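Local coordinates for ribonucleoside-diphosphate reductase subunit beta (Bacillus halodurans C-125, PDB 2RCC) that forms the small, iron-binding subunit of class I ribonucleotide reductase, which makes deoxyribonucleotides from ribonucleoside diphosphates for DNA synthesis, at the interface of chains A and B. Coordinates in Å, arbitrary orientation; residue numbers count along the deposited sequence, not the author numbering. Chains: chain A/B, Ribonucleoside-diphosphate reductase subunit beta.

Contact 1: the interface of chains A and B. Residues chain A 32-34; chain B 127, 131, 139-140, 143.
A:Asn32 lies flat against the ring of B:Phe143 where a loop segment near the N-terminus of chain A crosses the helical body of chain B, an arm-to-body contact in the small subunit of ribonucleotide reductase. The side chain shows how one short amide can serve packing and hydrogen bonding at once. Its CB sits over the centre of the B:Phe143 ring, 3.7 Å from the centroid, in a CH-pi contact. The next atom, the amide carbon CG, lies 3.5 Å from the ring carbon CD2, and the amide and ring planes are only 8° apart, a true stack. CG points anti to the backbone N (chi1 176°), which carries the amide along the ring toward B:Gln139. Of the two tips, ND2 runs out past the rim on the CD2 side, 3.6 Å from CD2 of B:Phe143. The other tip, the carbonyl OD1, turns to B:Gln139 and accepts a hydrogen bond from NE2 at 3.2 Å, the donor tilted from the carbonyl plane. The backbone N of A:Asp34 reaches the same OD1 from the opposite face at 3.1 Å, so donors on both faces hold the amide against rotation, and the bond within chain A closes an Asx-type turn.

B:Gln139, extended from helix 136-142, makes a second bond with NE2: the carboxylate oxygen OD2 of A:Asp34 receives it at 3.1 Å through its anti lone pair. Carboxylate and amide planes stand steeply to each other, while OD2 lies close to the amide plane of the glutamine. Beside this pair, the hydroxyl OG of B:Ser127 on helix 106-133 accepts the backbone N-H of A:Trp33 at 3.1 Å. Side-chain and main-chain bonds together secure the turn of chain A on two helices of chain B, close to the active-site tyrosine, B:Tyr126, and so probably help join the two beta subunits.

Contact 2: the interface of chains A and B. Residues chain A 11, 13; chain B 87, 146, 153, 157, 160.
The phenol ring of A:Tyr11 inserts among side chains from several helices of chain B, in the helical small-subunit fold of the ribonucleotide reductase family, and illustrates how a tyrosine can combine apolar packing with directed polar contacts. Its hydroxyl OH donates a hydrogen bond to the carboxylate oxygen OE2 of B:Glu157 at 2.7 Å. The acceptor is met on its anti side, somewhat out of the carboxylate plane, and the ring and carboxylate planes are nearly perpendicular, 85° apart. OE2 itself lies at the edge of the phenol ring, in its plane. The same hydroxyl also meets a water at 2.8 Å from OH, which in turn lies 2.9 Å from the backbone O of B:Trp146, tying the hydroxyl to helix 145-148 as well as to helix 150-168.

Against one face of that ring B:Ile160 lays its CG1 branch, 3.9 Å from the centroid and offset toward the rim, while its CG2 methyl touches the CD2 side. B:Phe87 approaches the CD1-CE1 side with CE1 and CZ; the two aromatic planes stand at 90°, edge-to-face, with CE1 to CE1 at 3.5 Å. The indole of B:Trp146 adds its CZ3, 3.5 Å from CE1 of A:Tyr11, and the same CZ3 meets the CG2 methyl of A:Thr13. Replacing A:Tyr11 with an alanine would probably strip B:Glu157 of its phenol donor and deprive B:Phe87 and B:Ile160 of the ring on which they pack.

Further out, B:Glu157 reaches the hydroxyl on an extended chain (chi2 173°), and the aliphatic CG of B:Lys153, from the same helix, lies beside that hydroxyl. Within chain B, B:Phe87 of helix 72-102 places CD1 over one face of the B:Trp146 indole, toward its rim, a second-shell contact that probably steadies the two aromatic groups lining the CE1 side of the tyrosine.

Contact 1: the interface of chains A and B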
loop_
_atom_site.group_PDB
_atom_site.type_symbol
_atom_site.label_atom_id
_atom_site.label_comp_id
_atom_site.label_asym_id
_atom_site.label_seq_id
_atom_site.Cartn_x
_atom_site.Cartn_y
_atom_site.Cartn_z
ATOM N N ASN A 32 -7.609 11.900 -7.988
ATOM C CA ASN A 32 -8.341 12.950 -7.298
ATOM C C ASN A 32 -9.412 12.208 -6.487
ATOM O O ASN A 32 -10.414 11.753 -7.041
ATOM C CB ASN A 32 -9.009 13.873 -8.314
ATOM C CG ASN A 32 -9.869 14.949 -7.668
ATOM O OD1 ASN A 32 -9.995 15.022 -6.433
ATOM N ND2 ASN A 32 -10.496 15.795 -8.522
ATOM N N TRP A 33 -9.233 12.129 -5.167
ATOM C CA TRP A 33 -10.174 11.387 -4.320
ATOM C C TRP A 33 -11.617 11.951 -4.323
ATOM O O TRP A 33 -12.542 11.215 -3.992
ATOM C CB TRP A 33 -9.643 11.205 -2.884
ATOM C CG TRP A 33 -8.709 10.037 -2.749
ATOM C CD1 TRP A 33 -7.342 10.076 -2.703
ATOM C CD2 TRP A 33 -9.070 8.661 -2.649
ATOM N NE1 TRP A 33 -6.851 8.833 -2.584
ATOM C CE2 TRP A 33 -7.875 7.931 -2.534
ATOM C CE3 TRP A 33 -10.303 7.966 -2.652
ATOM C CZ2 TRP A 33 -7.851 6.533 -2.434
ATOM C CZ3 TRP A 33 -10.285 6.565 -2.547
ATOM C CH2 TRP A 33 -9.076 5.872 -2.426
ATOM N N ASP A 34 -11.781 13.215 -4.707
ATOM C CA ASP A 34 -13.109 13.820 -4.886
ATOM C C ASP A 34 -13.696 13.622 -6.309
ATOM O O ASP A 34 -14.756 14.162 -6.613
ATOM C CB ASP A 34 -13.075 15.284 -4.429
ATOM C CG ASP A 34 -12.806 15.402 -2.913
ATOM O OD1 ASP A 34 -13.592 14.821 -2.120
ATOM O OD2 ASP A 34 -11.811 16.044 -2.496
ATOM N N SER B 127 -5.762 16.165 -2.174
ATOM C CA SER B 127 -7.200 16.331 -2.347
ATOM C C SER B 127 -7.808 17.023 -1.106
ATOM O O SER B 127 -8.718 17.851 -1.222
ATOM C CB SER B 127 -7.902 14.978 -2.536
ATOM O OG SER B 127 -7.633 14.413 -3.786
ATOM N N SER B 131 -9.608 20.630 -1.284
ATOM C CA SER B 131 -11.022 20.664 -0.911
ATOM C C SER B 131 -11.314 21.694 0.196
ATOM O O SER B 131 -12.457 22.108 0.373
ATOM C CB SER B 131 -11.484 19.287 -0.452
ATOM O OG SER B 131 -10.909 19.008 0.818
ATOM N N GLN B 139 -10.374 22.893 -8.007
ATOM C CA GLN B 139 -9.787 21.593 -7.680
ATOM C C GLN B 139 -9.750 20.662 -8.920
ATOM O O GLN B 139 -8.727 20.028 -9.202
ATOM C CB GLN B 139 -10.509 20.946 -6.472
ATOM C CG GLN B 139 -9.990 19.538 -6.133
ATOM C CD GLN B 139 -10.524 18.973 -4.833
ATOM O OE1 GLN B 139 -11.136 19.675 -4.044
ATOM N NE2 GLN B 139 -10.288 17.670 -4.613
ATOM N N ASP B 140 -10.857 20.608 -9.653
ATOM C CA ASP B 140 -10.968 19.818 -10.897
ATOM C C ASP B 140 -9.923 20.262 -11.919
ATOM O O ASP B 140 -9.264 19.432 -12.524
ATOM C CB ASP B 140 -12.355 19.988 -11.557
ATOM C CG ASP B 140 -13.496 19.351 -10.764
ATOM O OD1 ASP B 140 -13.257 18.365 -10.051
ATOM O OD2 ASP B 140 -14.648 19.839 -10.917
ATOM N N PHE B 143 -6.315 19.272 -11.049
ATOM C CA PHE B 143 -6.139 17.832 -11.349
ATOM C C PHE B 143 -6.213 17.477 -12.863
ATOM O O PHE B 143 -6.133 16.318 -13.198
ATOM C CB PHE B 143 -7.101 16.943 -10.521
ATOM C CG PHE B 143 -6.655 16.680 -9.103
ATOM C CD1 PHE B 143 -5.693 15.723 -8.849
ATOM C CD2 PHE B 143 -7.264 17.315 -8.019
ATOM C CE1 PHE B 143 -5.312 15.409 -7.549
ATOM C CE2 PHE B 143 -6.890 17.025 -6.717
ATOM C CZ PHE B 143 -5.906 16.062 -6.481
#

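Contact 2: the interface of chains A and B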
loop_
_atom_site.group_PDB
_atom_site.type_symbol
_atom_site.label_atom_id
_atom_site.label_comp_id
_atom_site.label_asym_id
_atom_site.label_seq_id
_atom_site.Cartn_x
_atom_site.Cartn_y
_atom_site.Cartn_z
ATOM N N TYR A 11 0.337 5.990 -16.711
ATOM C CA TYR A 11 0.098 7.347 -17.201
ATOM C C TYR A 11 -0.658 7.291 -18.540
ATOM O O TYR A 11 -0.227 6.603 -19.468
ATOM C CB TYR A 11 1.457 7.979 -17.457
ATOM C CG TYR A 11 1.516 9.355 -18.087
ATOM C CD1 TYR A 11 1.205 10.478 -17.354
ATOM C CD2 TYR A 11 1.995 9.542 -19.379
ATOM C CE1 TYR A 11 1.317 11.745 -17.893
ATOM C CE2 TYR A 11 2.120 10.811 -19.920
ATOM C CZ TYR A 11 1.774 11.915 -19.166
ATOM O OH TYR A 11 1.895 13.207 -19.669
ATOM N N THR A 13 -2.711 10.236 -20.859
ATOM C CA THR A 13 -3.242 11.590 -21.073
ATOM C C THR A 13 -4.581 11.613 -21.813
ATOM O O THR A 13 -5.334 12.572 -21.680
ATOM C CB THR A 13 -2.244 12.498 -21.860
ATOM O OG1 THR A 13 -1.905 11.847 -23.089
ATOM C CG2 THR A 13 -0.984 12.766 -21.036
ATOM N N PHE B 87 0.224 14.709 -9.095
ATOM C CA PHE B 87 0.636 13.882 -10.250
ATOM C C PHE B 87 1.758 12.948 -9.820
ATOM O O PHE B 87 1.684 11.751 -10.060
ATOM C CB PHE B 87 1.131 14.742 -11.452
ATOM C CG PHE B 87 1.644 13.909 -12.593
ATOM C CD1 PHE B 87 0.772 13.411 -13.499
ATOM C CD2 PHE B 87 2.986 13.543 -12.693
ATOM C CE1 PHE B 87 1.207 12.542 -14.516
ATOM C CE2 PHE B 87 3.413 12.695 -13.690
ATOM C CZ PHE B 87 2.520 12.199 -14.595
ATOM N N TRP B 146 -1.869 18.680 -15.516
ATOM C CA TRP B 146 -0.906 17.757 -16.098
ATOM C C TRP B 146 -1.225 17.358 -17.573
ATOM O O TRP B 146 -0.312 17.013 -18.323
ATOM C CB TRP B 146 -0.747 16.528 -15.176
ATOM C CG TRP B 146 -1.944 15.687 -15.154
ATOM C CD1 TRP B 146 -3.048 15.830 -14.380
ATOM C CD2 TRP B 146 -2.190 14.602 -16.005
ATOM N NE1 TRP B 146 -3.959 14.864 -14.684
ATOM C CE2 TRP B 146 -3.453 14.105 -15.691
ATOM C CE3 TRP B 146 -1.460 13.994 -17.023
ATOM C CZ2 TRP B 146 -3.990 13.045 -16.330
ATOM C CZ3 TRP B 146 -1.984 12.937 -17.650
ATOM C CH2 TRP B 146 -3.249 12.462 -17.316
ATOM N N LYS B 153 3.698 18.910 -18.651
ATOM C CA LYS B 153 3.740 17.677 -19.404
ATOM C C LYS B 153 5.170 17.281 -19.768
ATOM O O LYS B 153 5.535 16.117 -19.659
ATOM C CB LYS B 153 2.843 17.784 -20.622
ATOM C CG LYS B 153 2.649 16.499 -21.360
ATOM C CD LYS B 153 1.746 16.647 -22.580
ATOM C CE LYS B 153 0.341 16.920 -22.224
ATOM N NZ LYS B 153 -0.470 16.760 -23.450
ATOM N N GLU B 157 6.727 13.714 -18.371
ATOM C CA GLU B 157 7.062 12.638 -19.321
ATOM C C GLU B 157 8.511 12.164 -19.189
ATOM O O GLU B 157 8.804 11.013 -19.538
ATOM C CB GLU B 157 6.619 13.021 -20.748
ATOM C CG GLU B 157 5.059 13.032 -20.772
ATOM C CD GLU B 157 4.375 13.529 -22.022
ATOM O OE1 GLU B 157 5.079 14.074 -22.927
ATOM O OE2 GLU B 157 3.086 13.409 -22.048
ATOM N N ILE B 160 7.937 9.655 -16.371
ATOM C CA ILE B 160 7.179 8.498 -16.888
ATOM C C ILE B 160 8.025 7.577 -17.776
ATOM O O ILE B 160 7.968 6.356 -17.626
ATOM C CB ILE B 160 5.878 8.939 -17.636
ATOM C CG1 ILE B 160 4.901 9.616 -16.655
ATOM C CG2 ILE B 160 5.204 7.755 -18.345
ATOM C CD1 ILE B 160 4.628 8.839 -15.292
HETATM O O HOH W 1 1.843 15.173 -17.712
#

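About 17 Å separates the centres of contact 1 and contact 2, which have no residue in common. Both place N-terminal segments of chain A on the helical body of chain B, and both draw on the region around residues 136-148, which supplies B:Gln139 and B:Phe143 to contact 1 and B:Trp146 to contact 2. Contact 1 is centred about 6 Å from the active-site residue B:Tyr126, contact 2 about 15 Å. Attachment at two points would probably hold the N-terminal arm along its neighbour, consistent with the paired beta subunits of the tetrameric enzyme; the interface as a whole is not an exact two-fold.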